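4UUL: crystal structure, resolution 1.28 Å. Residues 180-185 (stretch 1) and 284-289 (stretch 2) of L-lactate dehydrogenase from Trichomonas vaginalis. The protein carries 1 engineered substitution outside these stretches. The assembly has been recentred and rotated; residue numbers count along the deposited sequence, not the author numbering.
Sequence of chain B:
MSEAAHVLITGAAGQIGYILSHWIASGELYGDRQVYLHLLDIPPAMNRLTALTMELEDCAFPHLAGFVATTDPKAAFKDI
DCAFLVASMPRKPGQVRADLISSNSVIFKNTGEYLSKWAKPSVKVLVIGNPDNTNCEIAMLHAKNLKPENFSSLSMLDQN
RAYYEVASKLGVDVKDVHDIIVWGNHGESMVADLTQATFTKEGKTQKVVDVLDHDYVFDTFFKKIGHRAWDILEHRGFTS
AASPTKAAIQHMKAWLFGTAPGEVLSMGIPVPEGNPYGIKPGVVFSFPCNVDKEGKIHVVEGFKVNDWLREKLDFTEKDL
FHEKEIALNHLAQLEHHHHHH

Stretch 1, residues 180-185: IIVWGN
Stretch 2, residues 284-289: VFSFPC

Two antiparallel segments can be joined by a single bridge when side chains fill the space beyond it, and this pair from L-lactate dehydrogenase is a clear case. Strand 181-183 and strand 284-289 run at 160°, with axes 5.3 Å apart at closest approach. The bridge pairs Gly184 with Ser286, CA to CA 4.5 Å: Gly184 N donates to Ser286 O and Ser286 N to Gly184 O, each at 2.9 Å. Stretch 2 is extended throughout (Ser286 -75/125, Pro288 -70/122), whereas Gly184 adopts 89/-137, where a CB would jam against the preceding carbonyl oxygen. Its bare CA lies 3.5 Å from the centroid of the Phe285 ring (chi1 -169°, chi2 -81°), almost on the ring normal, so the aromatic face packs flat against the glycine CA in a CH-pi contact.

Beyond the bridge the backbones diverge, and Ile181 CA stands 6.0 Å from Pro288 CA. Ser286 (t) spans the gap, its OG donating to Val182 O at 2.7 Å. Farther along, Pro288 is the bump: its CD sits over the six-membered ring of Trp183 (m, chi2 78°), 3.7 Å from the centroid, while its CB meets Ile181 CG2 (m, t) at 3.8 Å. Phe285 CE1 approaches the indole edge, 4.3 Å from Trp183 CE3, and Phe287 (m) brings CD1 to 4.0 Å from Trp183 CZ3.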

# COMPACT_ATOMS: atom_id res chain seq x y z
N ILE B 180 24.46 8.55 -3.61
CA ILE B 180 24.39 7.49 -4.63
C ILE B 180 23.50 7.97 -5.77
O ILE B 180 22.45 8.55 -5.53
CB ILE B 180 23.84 6.18 -4.04
CG1 ILE B 180 24.81 5.65 -2.98
CG2 ILE B 180 23.56 5.18 -5.15
CD1 ILE B 180 24.29 4.41 -2.28
N ILE B 181 23.93 7.75 -7.02
CA ILE B 181 23.17 8.24 -8.16
C ILE B 181 23.02 7.13 -9.19
O ILE B 181 23.96 6.39 -9.44
CB ILE B 181 23.91 9.41 -8.84
CG1 ILE B 181 24.26 10.50 -7.82
CG2 ILE B 181 23.09 9.95 -10.02
CD1 ILE B 181 25.29 11.46 -8.36
N VAL B 182 21.84 7.07 -9.82
CA VAL B 182 21.64 6.19 -10.96
C VAL B 182 21.51 7.10 -12.19
O VAL B 182 20.64 7.97 -12.22
CB VAL B 182 20.37 5.34 -10.76
CG1 VAL B 182 20.05 4.70 -12.00
CG2 VAL B 182 20.61 4.37 -9.63
N TRP B 183 22.42 6.95 -13.14
CA TRP B 183 22.44 7.83 -14.30
C TRP B 183 22.02 7.07 -15.58
O TRP B 183 22.32 5.88 -15.73
CB TRP B 183 23.85 8.36 -14.60
CG TRP B 183 24.64 9.05 -13.55
CD1 TRP B 183 25.33 8.48 -12.52
CD2 TRP B 183 24.94 10.45 -13.50
NE1 TRP B 183 26.03 9.44 -11.83
CE2 TRP B 183 25.82 10.66 -12.42
CE3 TRP B 183 24.54 11.56 -14.27
CZ2 TRP B 183 26.32 11.92 -12.10
CZ3 TRP B 183 25.09 12.80 -13.98
CH2 TRP B 183 25.95 12.96 -12.90
N GLY B 184 21.45 7.81 -16.52
CA GLY B 184 21.31 7.31 -17.87
C GLY B 184 20.05 6.54 -18.11
O GLY B 184 18.95 6.94 -17.70
N ASN B 185 20.21 5.43 -18.81
CA ASN B 185 19.10 4.54 -19.21
C ASN B 185 18.85 3.51 -18.13
O ASN B 185 19.67 3.20 -17.35
CB ASN B 185 19.48 3.82 -20.51
CG ASN B 185 18.28 3.28 -21.27
OD1 ASN B 185 17.12 3.49 -20.83
ND2 ASN B 185 18.54 2.55 -22.36
N VAL B 284 15.73 11.18 -22.88
CA VAL B 284 15.34 11.24 -21.47
C VAL B 284 16.40 10.43 -20.73
O VAL B 284 16.64 9.26 -21.06
CB VAL B 284 13.92 10.71 -21.28
CG1 VAL B 284 13.58 10.55 -19.79
CG2 VAL B 284 12.93 11.60 -21.99
N PHE B 285 17.04 11.05 -19.73
CA PHE B 285 18.28 10.53 -19.15
C PHE B 285 18.18 10.71 -17.63
O PHE B 285 17.77 11.78 -17.18
CB PHE B 285 19.42 11.38 -19.74
CG PHE B 285 20.83 10.87 -19.48
CD1 PHE B 285 21.49 11.10 -18.27
CD2 PHE B 285 21.52 10.22 -20.49
CE1 PHE B 285 22.77 10.65 -18.07
CE2 PHE B 285 22.81 9.79 -20.28
CZ PHE B 285 23.44 9.98 -19.10
N SER B 286 18.51 9.66 -16.86
CA SER B 286 18.46 9.80 -15.43
C SER B 286 19.65 10.62 -14.92
O SER B 286 20.82 10.35 -15.27
CB SER B 286 18.44 8.43 -14.75
OG SER B 286 18.30 8.60 -13.35
N PHE B 287 19.33 11.67 -14.18
CA PHE B 287 20.31 12.58 -13.55
C PHE B 287 20.07 12.64 -12.05
O PHE B 287 18.94 12.40 -11.60
CB PHE B 287 20.12 14.01 -14.04
CG PHE B 287 20.60 14.31 -15.46
CD1 PHE B 287 21.91 14.61 -15.70
CD2 PHE B 287 19.73 14.29 -16.52
CE1 PHE B 287 22.37 14.92 -16.96
CE2 PHE B 287 20.17 14.62 -17.80
CZ PHE B 287 21.48 14.95 -18.01
N PRO B 288 21.11 13.04 -11.30
CA PRO B 288 20.85 13.44 -9.90
C PRO B 288 20.09 14.75 -9.89
O PRO B 288 20.55 15.76 -10.48
CB PRO B 288 22.24 13.58 -9.32
CG PRO B 288 23.08 14.02 -10.51
CD PRO B 288 22.48 13.32 -11.75
N CYS B 289 18.91 14.76 -9.26
CA CYS B 289 18.03 15.91 -9.28
C CYS B 289 17.60 16.36 -7.90
O CYS B 289 17.56 15.57 -6.93
CB CYS B 289 16.76 15.61 -10.09
SG CYS B 289 17.05 15.33 -11.86